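Local coordinates for protein APL1 (PDB 3O6N) that probably forms a heterodimeric complex with the leucine-rich repeat protein LRIM1 that regulates complement-like immunity in the mosquito Anopheles gambiae, at residues I95-M100 with L119-L124; P141-L146 with Q162-L167; L277-N282 with K298-S303; N322-H327 with L341-L346. All coordinates share one frame; numbering follows the deposited sequence.

Contact 1: residues I95-M100 with L119-L124; sequences IQKLYM and LTVLVL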
loop_
_atom_site.group_PDB
_atom_site.type_symbol
_atom_site.label_atom_id
_atom_site.label_comp_id
_atom_site.label_asym_id
_atom_site.label_seq_id
_atom_site.Cartn_x
_atom_site.Cartn_y
_atom_site.Cartn_z
ATOM N N ILE A 95 -14.395 23.699 -9.630
ATOM C CA ILE A 95 -14.245 22.267 -9.355
ATOM C C ILE A 95 -13.383 21.989 -8.121
ATOM O O ILE A 95 -12.293 22.543 -7.969
ATOM C CB ILE A 95 -13.715 21.489 -10.583
ATOM C CG1 ILE A 95 -14.770 21.488 -11.692
ATOM C CG2 ILE A 95 -13.362 20.046 -10.204
ATOM C CD1 ILE A 95 -14.338 20.801 -12.962
ATOM N N GLN A 96 -13.895 21.132 -7.242
ATOM C CA GLN A 96 -13.200 20.766 -6.015
ATOM C C GLN A 96 -12.751 19.311 -6.057
ATOM O O GLN A 96 -11.697 18.957 -5.524
ATOM C CB GLN A 96 -14.112 20.979 -4.803
ATOM C CG GLN A 96 -14.501 22.423 -4.561
ATOM C CD GLN A 96 -15.318 22.601 -3.294
ATOM O OE1 GLN A 96 -15.102 21.910 -2.299
ATOM N NE2 GLN A 96 -16.261 23.533 -3.326
ATOM N N LYS A 97 -13.564 18.465 -6.679
ATOM C CA LYS A 97 -13.244 17.046 -6.774
ATOM C C LYS A 97 -13.388 16.568 -8.211
ATOM O O LYS A 97 -14.450 16.708 -8.816
ATOM C CB LYS A 97 -14.134 16.229 -5.836
ATOM C CG LYS A 97 -13.974 16.595 -4.369
ATOM C CD LYS A 97 -14.928 15.806 -3.490
ATOM C CE LYS A 97 -14.751 16.177 -2.028
ATOM N NZ LYS A 97 -14.933 17.640 -1.810
ATOM N N LEU A 98 -12.307 16.014 -8.755
ATOM C CA LEU A 98 -12.274 15.608 -10.157
ATOM C C LEU A 98 -11.897 14.140 -10.279
ATOM O O LEU A 98 -10.807 13.736 -9.878
ATOM C CB LEU A 98 -11.282 16.469 -10.943
ATOM C CG LEU A 98 -11.122 16.167 -12.436
ATOM C CD1 LEU A 98 -12.463 16.221 -13.150
ATOM C CD2 LEU A 98 -10.149 17.145 -13.072
ATOM N N TYR A 99 -12.801 13.346 -10.841
ATOM C CA TYR A 99 -12.556 11.920 -10.996
ATOM C C TYR A 99 -12.438 11.562 -12.469
ATOM O O TYR A 99 -13.387 11.726 -13.235
ATOM C CB TYR A 99 -13.670 11.118 -10.325
ATOM C CG TYR A 99 -13.837 11.450 -8.860
ATOM C CD1 TYR A 99 -13.078 10.805 -7.892
ATOM C CD2 TYR A 99 -14.741 12.418 -8.447
ATOM C CE1 TYR A 99 -13.225 11.107 -6.550
ATOM C CE2 TYR A 99 -14.894 12.727 -7.107
ATOM C CZ TYR A 99 -14.133 12.069 -6.165
ATOM O OH TYR A 99 -14.284 12.376 -4.833
ATOM N N MET A 100 -11.261 11.083 -12.861
ATOM C CA MET A 100 -11.000 10.724 -14.250
ATOM C C MET A 100 -10.317 9.365 -14.344
ATOM O O MET A 100 -9.551 9.102 -15.272
ATOM C CB MET A 100 -10.157 11.803 -14.940
ATOM C CG MET A 100 -10.894 13.118 -15.146
ATOM S SD MET A 100 -10.023 14.269 -16.232
ATOM C CE MET A 100 -8.660 14.752 -15.191
ATOM N N LEU A 119 -9.120 22.708 -6.254
ATOM C CA LEU A 119 -9.027 21.254 -6.347
ATOM C C LEU A 119 -8.504 20.639 -5.052
ATOM O O LEU A 119 -7.432 21.009 -4.575
ATOM C CB LEU A 119 -8.111 20.859 -7.507
ATOM C CG LEU A 119 -8.089 19.376 -7.881
ATOM C CD1 LEU A 119 -9.464 18.927 -8.332
ATOM C CD2 LEU A 119 -7.055 19.115 -8.965
ATOM N N THR A 120 -9.260 19.698 -4.491
ATOM C CA THR A 120 -8.836 19.002 -3.282
ATOM C C THR A 120 -8.675 17.503 -3.524
ATOM O O THR A 120 -7.871 16.846 -2.862
ATOM C CB THR A 120 -9.810 19.232 -2.104
ATOM O OG1 THR A 120 -11.065 18.595 -2.379
ATOM C CG2 THR A 120 -10.030 20.719 -1.875
ATOM N N VAL A 121 -9.441 16.965 -4.470
ATOM C CA VAL A 121 -9.377 15.537 -4.778
ATOM C C VAL A 121 -9.210 15.309 -6.277
ATOM O O VAL A 121 -9.978 15.839 -7.074
ATOM C CB VAL A 121 -10.637 14.796 -4.297
ATOM C CG1 VAL A 121 -10.567 13.316 -4.683
ATOM C CG2 VAL A 121 -10.809 14.952 -2.790
ATOM N N LEU A 122 -8.206 14.526 -6.659
ATOM C CA LEU A 122 -7.988 14.206 -8.067
ATOM C C LEU A 122 -7.707 12.718 -8.237
ATOM O O LEU A 122 -6.802 12.172 -7.604
ATOM C CB LEU A 122 -6.833 15.030 -8.638
ATOM C CG LEU A 122 -6.433 14.727 -10.081
ATOM C CD1 LEU A 122 -7.591 15.015 -11.044
ATOM C CD2 LEU A 122 -5.206 15.538 -10.465
ATOM N N VAL A 123 -8.490 12.063 -9.088
ATOM C CA VAL A 123 -8.311 10.637 -9.326
ATOM C C VAL A 123 -8.015 10.369 -10.793
ATOM O O VAL A 123 -8.815 10.684 -11.673
ATOM C CB VAL A 123 -9.549 9.824 -8.888
ATOM C CG1 VAL A 123 -9.434 8.373 -9.358
ATOM C CG2 VAL A 123 -9.726 9.899 -7.378
ATOM N N LEU A 124 -6.848 9.791 -11.038
ATOM C CA LEU A 124 -6.401 9.447 -12.377
ATOM C C LEU A 124 -6.006 7.972 -12.420
ATOM O O LEU A 124 -5.294 7.541 -13.326
ATOM C CB LEU A 124 -5.211 10.324 -12.776
ATOM C CG LEU A 124 -5.520 11.802 -13.026
ATOM C CD1 LEU A 124 -4.243 12.629 -13.054
ATOM C CD2 LEU A 124 -6.293 11.953 -14.325
HETATM O O HOH W 1 -13.147 20.080 -1.468
#

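Contact 2: residues P141-L146 with Q162-L167; sequences PKLTTL and QATTSL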
loop_
_atom_site.group_PDB
_atom_site.type_symbol
_atom_site.label_atom_id
_atom_site.label_comp_id
_atom_site.label_asym_id
_atom_site.label_seq_id
_atom_site.Cartn_x
_atom_site.Cartn_y
_atom_site.Cartn_z
ATOM N N PRO A 141 -2.842 24.201 -4.772
ATOM C CA PRO A 141 -2.282 24.171 -3.416
ATOM C C PRO A 141 -3.202 23.493 -2.406
ATOM O O PRO A 141 -2.743 23.109 -1.329
ATOM C CB PRO A 141 -2.129 25.658 -3.078
ATOM C CG PRO A 141 -3.227 26.314 -3.854
ATOM C CD PRO A 141 -3.318 25.547 -5.141
ATOM N N LYS A 142 -4.478 23.340 -2.751
ATOM C CA LYS A 142 -5.453 22.744 -1.837
ATOM C C LYS A 142 -5.557 21.227 -1.960
ATOM O O LYS A 142 -6.320 20.597 -1.231
ATOM C CB LYS A 142 -6.839 23.368 -2.039
ATOM C CG LYS A 142 -7.083 24.642 -1.239
ATOM C CD LYS A 142 -6.112 25.748 -1.614
ATOM C CE LYS A 142 -6.402 27.021 -0.829
ATOM N NZ LYS A 142 -5.531 28.152 -1.256
ATOM N N LEU A 143 -4.791 20.645 -2.877
ATOM C CA LEU A 143 -4.879 19.211 -3.147
ATOM C C LEU A 143 -4.572 18.375 -1.904
ATOM O O LEU A 143 -3.496 18.493 -1.318
ATOM C CB LEU A 143 -3.931 18.828 -4.286
ATOM C CG LEU A 143 -4.087 17.418 -4.865
ATOM C CD1 LEU A 143 -5.451 17.261 -5.520
ATOM C CD2 LEU A 143 -2.977 17.138 -5.867
ATOM N N THR A 144 -5.515 17.526 -1.507
ATOM C CA THR A 144 -5.339 16.715 -0.302
ATOM C C THR A 144 -5.330 15.214 -0.605
ATOM O O THR A 144 -4.705 14.434 0.112
ATOM C CB THR A 144 -6.405 17.034 0.769
ATOM O OG1 THR A 144 -7.710 16.751 0.252
ATOM C CG2 THR A 144 -6.338 18.498 1.167
ATOM N N THR A 145 -6.022 14.820 -1.669
ATOM C CA THR A 145 -6.043 13.425 -2.097
ATOM C C THR A 145 -5.722 13.312 -3.583
ATOM O O THR A 145 -6.370 13.948 -4.421
ATOM C CB THR A 145 -7.408 12.765 -1.825
ATOM O OG1 THR A 145 -7.627 12.681 -0.412
ATOM C CG2 THR A 145 -7.450 11.368 -2.420
ATOM N N LEU A 146 -4.715 12.502 -3.899
ATOM C CA LEU A 146 -4.327 12.261 -5.287
ATOM C C LEU A 146 -4.070 10.782 -5.531
ATOM O O LEU A 146 -3.317 10.148 -4.795
ATOM C CB LEU A 146 -3.061 13.047 -5.638
ATOM C CG LEU A 146 -2.455 12.734 -7.010
ATOM C CD1 LEU A 146 -3.412 13.149 -8.126
ATOM C CD2 LEU A 146 -1.107 13.425 -7.187
ATOM N N GLN A 162 5.715 20.555 -4.801
ATOM C CA GLN A 162 6.194 21.763 -4.128
ATOM C C GLN A 162 5.056 22.642 -3.598
ATOM O O GLN A 162 5.162 23.226 -2.515
ATOM C CB GLN A 162 7.102 22.580 -5.057
ATOM C CG GLN A 162 6.381 23.236 -6.233
ATOM C CD GLN A 162 7.285 24.147 -7.052
ATOM O OE1 GLN A 162 8.444 23.822 -7.316
ATOM N NE2 GLN A 162 6.756 25.296 -7.457
ATOM N N ALA A 163 3.965 22.726 -4.354
ATOM C CA ALA A 163 2.851 23.595 -3.986
ATOM C C ALA A 163 1.783 22.902 -3.138
ATOM O O ALA A 163 1.001 23.569 -2.456
ATOM C CB ALA A 163 2.221 24.210 -5.236
ATOM N N THR A 164 1.756 21.572 -3.172
ATOM C CA THR A 164 0.712 20.811 -2.491
ATOM C C THR A 164 1.093 20.519 -1.044
ATOM O O THR A 164 1.287 19.371 -0.654
ATOM C CB THR A 164 0.375 19.495 -3.236
ATOM O OG1 THR A 164 1.544 18.670 -3.318
ATOM C CG2 THR A 164 -0.141 19.788 -4.641
ATOM N N THR A 165 1.191 21.580 -0.253
ATOM C CA THR A 165 1.684 21.480 1.115
ATOM C C THR A 165 0.637 20.954 2.095
ATOM O O THR A 165 0.882 20.884 3.302
ATOM C CB THR A 165 2.217 22.844 1.595
ATOM O OG1 THR A 165 1.193 23.829 1.430
ATOM C CG2 THR A 165 3.421 23.248 0.766
ATOM N N SER A 166 -0.526 20.573 1.576
ATOM C CA SER A 166 -1.556 19.963 2.407
ATOM C C SER A 166 -1.929 18.572 1.904
ATOM O O SER A 166 -2.938 18.010 2.319
ATOM C CB SER A 166 -2.801 20.849 2.470
ATOM O OG SER A 166 -2.533 22.051 3.168
ATOM N N LEU A 167 -1.115 18.028 1.007
ATOM C CA LEU A 167 -1.394 16.722 0.421
ATOM C C LEU A 167 -1.323 15.637 1.491
ATOM O O LEU A 167 -0.295 15.468 2.148
ATOM C CB LEU A 167 -0.408 16.415 -0.710
ATOM C CG LEU A 167 -0.608 15.081 -1.434
ATOM C CD1 LEU A 167 -1.973 15.040 -2.101
ATOM C CD2 LEU A 167 0.499 14.869 -2.455
HETATM O O HOH W 2 -1.736 23.897 1.117
#

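Contact 3: residues L277-N282 with K298-S303; sequences LYISNN and KVLDLS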
loop_
_atom_site.group_PDB
_atom_site.type_symbol
_atom_site.label_atom_id
_atom_site.label_comp_id
_atom_site.label_asym_id
_atom_site.label_seq_id
_atom_site.Cartn_x
_atom_site.Cartn_y
_atom_site.Cartn_z
ATOM N N LEU A 277 4.198 -8.618 13.556
ATOM C CA LEU A 277 5.501 -8.605 12.912
ATOM C C LEU A 277 5.604 -9.781 11.955
ATOM O O LEU A 277 5.683 -10.935 12.385
ATOM C CB LEU A 277 6.605 -8.690 13.973
ATOM C CG LEU A 277 8.071 -8.765 13.532
ATOM C CD1 LEU A 277 8.448 -7.576 12.657
ATOM C CD2 LEU A 277 8.992 -8.836 14.753
ATOM N N TYR A 278 5.592 -9.488 10.660
ATOM C CA TYR A 278 5.665 -10.531 9.645
ATOM C C TYR A 278 7.053 -10.572 9.025
ATOM O O TYR A 278 7.548 -9.559 8.532
ATOM C CB TYR A 278 4.597 -10.313 8.566
ATOM C CG TYR A 278 3.187 -10.216 9.104
ATOM C CD1 TYR A 278 2.442 -11.362 9.384
ATOM C CD2 TYR A 278 2.589 -8.979 9.319
ATOM C CE1 TYR A 278 1.141 -11.271 9.867
ATOM C CE2 TYR A 278 1.295 -8.883 9.805
ATOM C CZ TYR A 278 0.577 -10.029 10.075
ATOM O OH TYR A 278 -0.707 -9.922 10.557
ATOM N N ILE A 279 7.688 -11.741 9.076
ATOM C CA ILE A 279 9.029 -11.899 8.531
ATOM C C ILE A 279 9.162 -13.221 7.770
ATOM O O ILE A 279 10.223 -13.849 7.784
ATOM C CB ILE A 279 10.108 -11.861 9.658
ATOM C CG1 ILE A 279 9.613 -11.042 10.853
ATOM C CG2 ILE A 279 11.416 -11.299 9.125
ATOM C CD1 ILE A 279 10.674 -10.796 11.918
ATOM N N SER A 280 8.095 -13.654 7.109
ATOM C CA SER A 280 8.156 -14.935 6.410
ATOM C C SER A 280 9.005 -14.799 5.157
ATOM O O SER A 280 9.220 -13.690 4.663
ATOM C CB SER A 280 6.756 -15.434 6.034
ATOM O OG SER A 280 6.292 -14.792 4.853
ATOM N N ASN A 281 9.495 -15.923 4.648
ATOM C CA ASN A 281 10.153 -15.933 3.350
ATOM C C ASN A 281 11.339 -14.972 3.258
ATOM O O ASN A 281 11.512 -14.258 2.270
ATOM C CB ASN A 281 9.126 -15.652 2.237
ATOM C CG ASN A 281 8.124 -16.785 2.068
ATOM O OD1 ASN A 281 8.354 -17.719 1.301
ATOM N ND2 ASN A 281 7.005 -16.703 2.780
ATOM N N ASN A 282 12.152 -14.957 4.306
ATOM C CA ASN A 282 13.436 -14.288 4.257
ATOM C C ASN A 282 14.511 -15.364 4.245
ATOM O O ASN A 282 14.295 -16.453 3.709
ATOM C CB ASN A 282 13.605 -13.321 5.435
ATOM C CG ASN A 282 12.957 -11.969 5.173
ATOM O OD1 ASN A 282 13.638 -11.008 4.827
ATOM N ND2 ASN A 282 11.635 -11.897 5.323
ATOM N N LYS A 298 1.724 -9.724 19.404
ATOM C CA LYS A 298 0.646 -10.708 19.357
ATOM C C LYS A 298 0.835 -11.701 18.215
ATOM O O LYS A 298 0.474 -12.873 18.332
ATOM C CB LYS A 298 -0.711 -10.014 19.185
ATOM C CG LYS A 298 -1.102 -9.087 20.325
ATOM C CD LYS A 298 -1.153 -9.826 21.653
ATOM C CE LYS A 298 -1.593 -8.903 22.781
ATOM N NZ LYS A 298 -1.505 -9.549 24.121
ATOM N N VAL A 299 1.377 -11.226 17.100
ATOM C CA VAL A 299 1.527 -12.067 15.913
ATOM C C VAL A 299 2.967 -12.030 15.421
ATOM O O VAL A 299 3.536 -10.958 15.222
ATOM C CB VAL A 299 0.576 -11.627 14.770
ATOM C CG1 VAL A 299 0.806 -12.472 13.520
ATOM C CG2 VAL A 299 -0.882 -11.710 15.214
ATOM N N LEU A 300 3.557 -13.207 15.242
ATOM C CA LEU A 300 4.924 -13.306 14.757
ATOM C C LEU A 300 4.995 -14.382 13.688
ATOM O O LEU A 300 4.783 -15.564 13.965
ATOM C CB LEU A 300 5.890 -13.623 15.910
ATOM C CG LEU A 300 7.388 -13.691 15.588
ATOM C CD1 LEU A 300 7.870 -12.415 14.908
ATOM C CD2 LEU A 300 8.206 -13.967 16.846
ATOM N N ASP A 301 5.282 -13.967 12.462
ATOM C CA ASP A 301 5.367 -14.903 11.355
ATOM C C ASP A 301 6.819 -15.106 10.954
ATOM O O ASP A 301 7.446 -14.209 10.390
ATOM C CB ASP A 301 4.555 -14.399 10.161
ATOM C CG ASP A 301 4.450 -15.424 9.052
ATOM O OD1 ASP A 301 5.157 -16.452 9.126
ATOM O OD2 ASP A 301 3.664 -15.194 8.106
ATOM N N LEU A 302 7.348 -16.289 11.254
ATOM C CA LEU A 302 8.722 -16.626 10.914
ATOM C C LEU A 302 8.774 -17.785 9.924
ATOM O O LEU A 302 9.821 -18.412 9.755
ATOM C CB LEU A 302 9.495 -17.023 12.176
ATOM C CG LEU A 302 9.571 -15.976 13.289
ATOM C CD1 LEU A 302 10.043 -16.610 14.586
ATOM C CD2 LEU A 302 10.478 -14.827 12.875
ATOM N N SER A 303 7.648 -18.076 9.285
ATOM C CA SER A 303 7.566 -19.222 8.385
ATOM C C SER A 303 8.447 -19.041 7.153
ATOM O O SER A 303 8.725 -17.919 6.733
ATOM C CB SER A 303 6.108 -19.501 7.973
ATOM O OG SER A 303 5.576 -18.439 7.174
HETATM O O HOH W 3 4.636 -13.134 6.541
#

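Contact 4: residues N322-H327 with L341-L346; sequences NLYLDH and LKNLTL. With NAG (2-acetamido-2-deoxy-beta-D-glucopyranose), chain D.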
loop_
_atom_site.group_PDB
_atom_site.type_symbol
_atom_site.label_atom_id
_atom_site.label_comp_id
_atom_site.label_asym_id
_atom_site.label_seq_id
_atom_site.Cartn_x
_atom_site.Cartn_y
_atom_site.Cartn_z
ATOM N N ASN A 322 -0.480 -15.614 18.042
ATOM C CA ASN A 322 -0.217 -16.338 16.797
ATOM C C ASN A 322 1.275 -16.455 16.523
ATOM O O ASN A 322 1.973 -15.448 16.458
ATOM C CB ASN A 322 -0.872 -15.643 15.599
ATOM C CG ASN A 322 -2.366 -15.469 15.757
ATOM O OD1 ASN A 322 -2.850 -15.062 16.812
ATOM N ND2 ASN A 322 -3.107 -15.770 14.698
ATOM N N LEU A 323 1.761 -17.679 16.351
ATOM C CA LEU A 323 3.169 -17.897 16.030
ATOM C C LEU A 323 3.287 -18.877 14.872
ATOM O O LEU A 323 2.764 -19.984 14.935
ATOM C CB LEU A 323 3.922 -18.436 17.252
ATOM C CG LEU A 323 5.386 -18.832 17.048
ATOM C CD1 LEU A 323 6.193 -17.621 16.589
ATOM C CD2 LEU A 323 5.966 -19.412 18.337
ATOM N N TYR A 324 3.974 -18.472 13.812
ATOM C CA TYR A 324 4.116 -19.338 12.649
ATOM C C TYR A 324 5.561 -19.750 12.451
ATOM O O TYR A 324 6.403 -18.916 12.125
ATOM C CB TYR A 324 3.569 -18.648 11.399
ATOM C CG TYR A 324 2.168 -18.118 11.594
ATOM C CD1 TYR A 324 1.117 -18.979 11.887
ATOM C CD2 TYR A 324 1.895 -16.760 11.491
ATOM C CE1 TYR A 324 -0.164 -18.503 12.075
ATOM C CE2 TYR A 324 0.610 -16.276 11.671
ATOM C CZ TYR A 324 -0.413 -17.152 11.963
ATOM O OH TYR A 324 -1.692 -16.678 12.147
ATOM N N LEU A 325 5.842 -21.039 12.653
ATOM C CA LEU A 325 7.207 -21.548 12.573
ATOM C C LEU A 325 7.392 -22.532 11.422
ATOM O O LEU A 325 8.504 -22.995 11.173
ATOM C CB LEU A 325 7.599 -22.237 13.888
ATOM C CG LEU A 325 7.601 -21.345 15.128
ATOM C CD1 LEU A 325 7.896 -22.161 16.384
ATOM C CD2 LEU A 325 8.618 -20.225 14.956
ATOM N N ASP A 326 6.305 -22.857 10.729
ATOM C CA ASP A 326 6.356 -23.866 9.675
ATOM C C ASP A 326 7.394 -23.520 8.611
ATOM O O ASP A 326 7.713 -22.351 8.388
ATOM C CB ASP A 326 4.972 -24.053 9.034
ATOM C CG ASP A 326 4.497 -22.807 8.305
ATOM O OD1 ASP A 326 3.917 -21.917 8.964
ATOM O OD2 ASP A 326 4.713 -22.720 7.079
ATOM N N HIS A 327 7.924 -24.553 7.966
ATOM C CA HIS A 327 8.894 -24.400 6.883
ATOM C C HIS A 327 10.206 -23.736 7.311
ATOM O O HIS A 327 10.630 -22.725 6.754
ATOM C CB HIS A 327 8.264 -23.712 5.672
ATOM C CG HIS A 327 7.212 -24.539 5.002
ATOM N ND1 HIS A 327 5.892 -24.528 5.398
ATOM C CD2 HIS A 327 7.290 -25.418 3.975
ATOM C CE1 HIS A 327 5.201 -25.360 4.639
ATOM N NE2 HIS A 327 6.025 -25.911 3.766
ATOM N N LEU A 341 -0.786 -18.751 23.338
ATOM C CA LEU A 341 -0.937 -19.059 21.914
ATOM C C LEU A 341 -2.309 -19.629 21.567
ATOM O O LEU A 341 -2.821 -20.517 22.255
ATOM C CB LEU A 341 0.167 -20.008 21.432
ATOM C CG LEU A 341 1.560 -19.381 21.290
ATOM C CD1 LEU A 341 2.629 -20.449 21.094
ATOM C CD2 LEU A 341 1.584 -18.373 20.148
ATOM N N LYS A 342 -2.893 -19.108 20.490
ATOM C CA LYS A 342 -4.181 -19.572 19.985
ATOM C C LYS A 342 -4.036 -20.188 18.595
ATOM O O LYS A 342 -4.872 -20.974 18.168
ATOM C CB LYS A 342 -5.186 -18.417 19.939
ATOM C CG LYS A 342 -5.539 -17.843 21.298
ATOM C CD LYS A 342 -6.124 -18.908 22.211
ATOM C CE LYS A 342 -6.485 -18.331 23.572
ATOM N NZ LYS A 342 -7.060 -19.362 24.481
ATOM N N ASN A 343 -2.973 -19.817 17.891
ATOM C CA ASN A 343 -2.701 -20.340 16.557
ATOM C C ASN A 343 -1.200 -20.560 16.385
ATOM O O ASN A 343 -0.419 -19.616 16.452
ATOM C CB ASN A 343 -3.225 -19.375 15.486
ATOM C CG ASN A 343 -3.346 -20.023 14.114
ATOM O OD1 ASN A 343 -2.618 -20.960 13.783
ATOM N ND2 ASN A 343 -4.281 -19.525 13.308
ATOM N N LEU A 344 -0.806 -21.813 16.173
ATOM C CA LEU A 344 0.599 -22.183 16.064
ATOM C C LEU A 344 0.823 -23.112 14.873
ATOM O O LEU A 344 0.107 -24.098 14.721
ATOM C CB LEU A 344 1.047 -22.876 17.355
ATOM C CG LEU A 344 2.473 -23.425 17.458
ATOM C CD1 LEU A 344 3.495 -22.291 17.377
ATOM C CD2 LEU A 344 2.638 -24.215 18.756
ATOM N N THR A 345 1.791 -22.791 14.017
ATOM C CA THR A 345 2.168 -23.706 12.935
ATOM C C THR A 345 3.562 -24.282 13.184
ATOM O O THR A 345 4.466 -23.569 13.625
ATOM C CB THR A 345 2.102 -23.059 11.541
ATOM O OG1 THR A 345 3.005 -21.949 11.467
ATOM C CG2 THR A 345 0.675 -22.586 11.234
ATOM N N LEU A 346 3.727 -25.572 12.895
ATOM C CA LEU A 346 4.921 -26.313 13.310
ATOM C C LEU A 346 5.459 -27.263 12.245
ATOM O O LEU A 346 6.549 -27.816 12.395
ATOM C CB LEU A 346 4.613 -27.128 14.566
ATOM C CG LEU A 346 4.171 -26.350 15.805
ATOM C CD1 LEU A 346 3.658 -27.312 16.879
ATOM C CD2 LEU A 346 5.316 -25.494 16.335
HETATM C C1 NAG D . -4.112 -20.065 11.981
HETATM C C2 NAG D . -5.496 -19.926 11.349
HETATM C C3 NAG D . -5.484 -20.202 9.850
HETATM C C4 NAG D . -4.326 -19.494 9.162
HETATM C C5 NAG D . -3.018 -19.758 9.896
HETATM C C6 NAG D . -1.872 -18.995 9.241
HETATM C C7 NAG D . -7.432 -20.391 12.740
HETATM C C8 NAG D . -8.225 -21.429 13.476
HETATM N N2 NAG D . -6.423 -20.834 11.994
HETATM O O3 NAG D . -6.697 -19.760 9.284
HETATM O O4 NAG D . -4.222 -19.952 7.831
HETATM O O5 NAG D . -3.131 -19.362 11.247
HETATM O O6 NAG D . -0.976 -19.905 8.641
HETATM O O7 NAG D . -7.720 -19.199 12.837
#

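Contact 1: residues I95-M100 with L119-L124
Y99 reaches obliquely across V123 and V121, two valines that project from the same face of the sheet as the ring. Its CD1 meets V123 CG2 at 3.5 Å. With CG anti to the carbonyl carbon (chi1 -57°) the ring swings back along the strand, bringing OH 3.8 Å from V121 CG1. On this face K97 lays its methylene chain against V121, CG lying 3.8 Å from V121 CB. On the other face L98 and L122 run side by side, L98 CD2 being 3.9 Å from L122 CD1, and M100 CE touches L124 CD2 in the same manner.

These side chains are held in register by parallel strands 97-99 and 121-123. L98 N donates to V121 O and L98 O accepts from V123 N, while M100 N continues the alternation to V123 O. At the entrance, Q96 O is gripped by two amides, T120 N at 2.7 Å in an almost straight bond (175°) and V121 N at 3.2 Å. Nearby a water links Q96 OE1, K97 NZ and T120 OG1.

Further out, N127 ND2 bonds both M100 O and L124 O, just past the strands. Leucines turned inward, mixed residues such as K97, Y99, V121 and V123 on the other face, and an asparagine ladder beyond the strand ends are the signature of the leucine-rich repeat solenoid.

Contact 2: residues P141-L146 with Q162-L167
L143 and L167 meet through peptides, the flat groups of this contact: L167 CA approaches the L143 carbonyl, 3.3 Å from L143 O, and S166 O lies against T144 CG2. P141, a puckered ring, turns its CA-CB side toward A163 O, and this oxygen accepts a CA-H...O contact from P141 CA at 3.5 Å. No backbone hydrogen bond joins the two segments. L167 N bonds T164 O in its own segment, and T164 is the centre of an inverse gamma turn marked by a weak T165 N to A163 O bond.

Methyl groups do most of the touching. T164 CG2 lies 3.9 Å from L143 CB, the two side chains running alongside each other in the same direction. L167 extends with CG anti to its backbone N (chi1 -179°), which brings CD1 back to 3.6 Å from T144 O and near L143 CG and L146 CB.

Next to exposed T165, a water donates to P141 O at 2.8 Å and is also bonded to T165 OG1 and S166 OG, bridging two segments that share no direct hydrogen bond. T144 OG1 has its partner in T120 O, and F161 packs against both L146 and L167.

L143 and L146 fill the first two leucine positions of an LxxLxL motif, and L167 repeats the place of L143 one turn later: this is the stacking of successive coils, at the entry to their strands, in a leucine-rich repeat solenoid.

Contact 3: residues L277-N282 with K298-S303
Y278 and D301 cross at about a right angle, the ring plane and the carboxylate plane lying 78° apart. D301 holds CG anti to its backbone N (chi1 -172°), which places CB against Y278 CD1 at 3.8 Å and the carboxylate beside S280 CB. Farther along the ring Y278 CE1 meets V299 CG1 obliquely. On the reverse face L277 and L300 extend flank to flank, with L277 CD2 3.8 Å from L300 CD1, and I279 accompanies L302 likewise.

The carboxylate is fixed by its own strand's exit. D301 OD1 closes an Asx turn by accepting S303 N, which approaches almost head-on to the C-O bond, and takes S303 OG at 2.8 Å on its syn lone pair. S280 CB also lies 3.4 Å from S303 OG, while a water joins S280 OG to D301 OD2. The parallel strands are joined by bonds from L277 N to V299 O and from D301 N to L277 O; beyond them N281 N reaches S303 O at 3.0 Å.

N305 ND2 bonds both I279 O and L302 O, an asparagine-ladder rung. The pair sits between strand 252-254, where L277 packs on V253, and strand 322-324, where L300 meets L323 and D301 meets Y324.

Contact 4: residues N322-H327 with L341-L346
Y324 begins against T345: its CB lies 3.3 Å from T345 OG1, and that hydroxyl lies at the ring edge, in plane; CD1 meets it at 3.5 Å and T345 CG2 as well. With CG anti to the carbonyl carbon (chi1 -52°) the ring is carried toward the sugar, CE1 lying 3.2 Å from O5 of the N-acetylglucosamine (NAG). At the tip, Y324 OH donates a hydrogen bond to the same O5, also at 3.2 Å. The sugar is bonded covalently through C1 to N343 ND2, so the tyrosine of one strand lies against a sugar carried by the next.

N343, L344 and T345 spell the Asn-X-Thr sequon of N-glycosylation, on the last of the stacked parallel strands of the leucine-rich repeat solenoid. That strand, 343-345, pairs with 322-324 through L323 N to N343 O and T345 N to L323 O. On the face away from Y324, L323 CB packs on L341 CD2 at 3.7 Å and on L344 CD1.

T345 OG1 donates to D326 OD1 at 2.7 Å, meeting its anti lone pair. H327 ND1 donates to D326 OD2 at 2.7 Å, on that oxygen's anti lone pair, a second bond that fixes the carboxylate's rotation. The H327 ring in turn stacks with H304 and H348.

In the fold
From the N terminus, contact 1 comes first, joining strands 97-99 and 121-123 and closing a loop of 18 residues. Contact 2 follows in series with a loop of 15, and the two touch where T120 and L122 pair with the backbone of T144 and T145. About 36 Å separates the centres of contacts 2 and 3, on opposite sides of the chain's centre. Contact 3 closes another 15-residue loop, and contact 4 closes one of 13, next to it through strands 299-301 and 322-324. None nests inside or crosses another: each ties one coil to its successor, so early and late coils are linked through the strands between them.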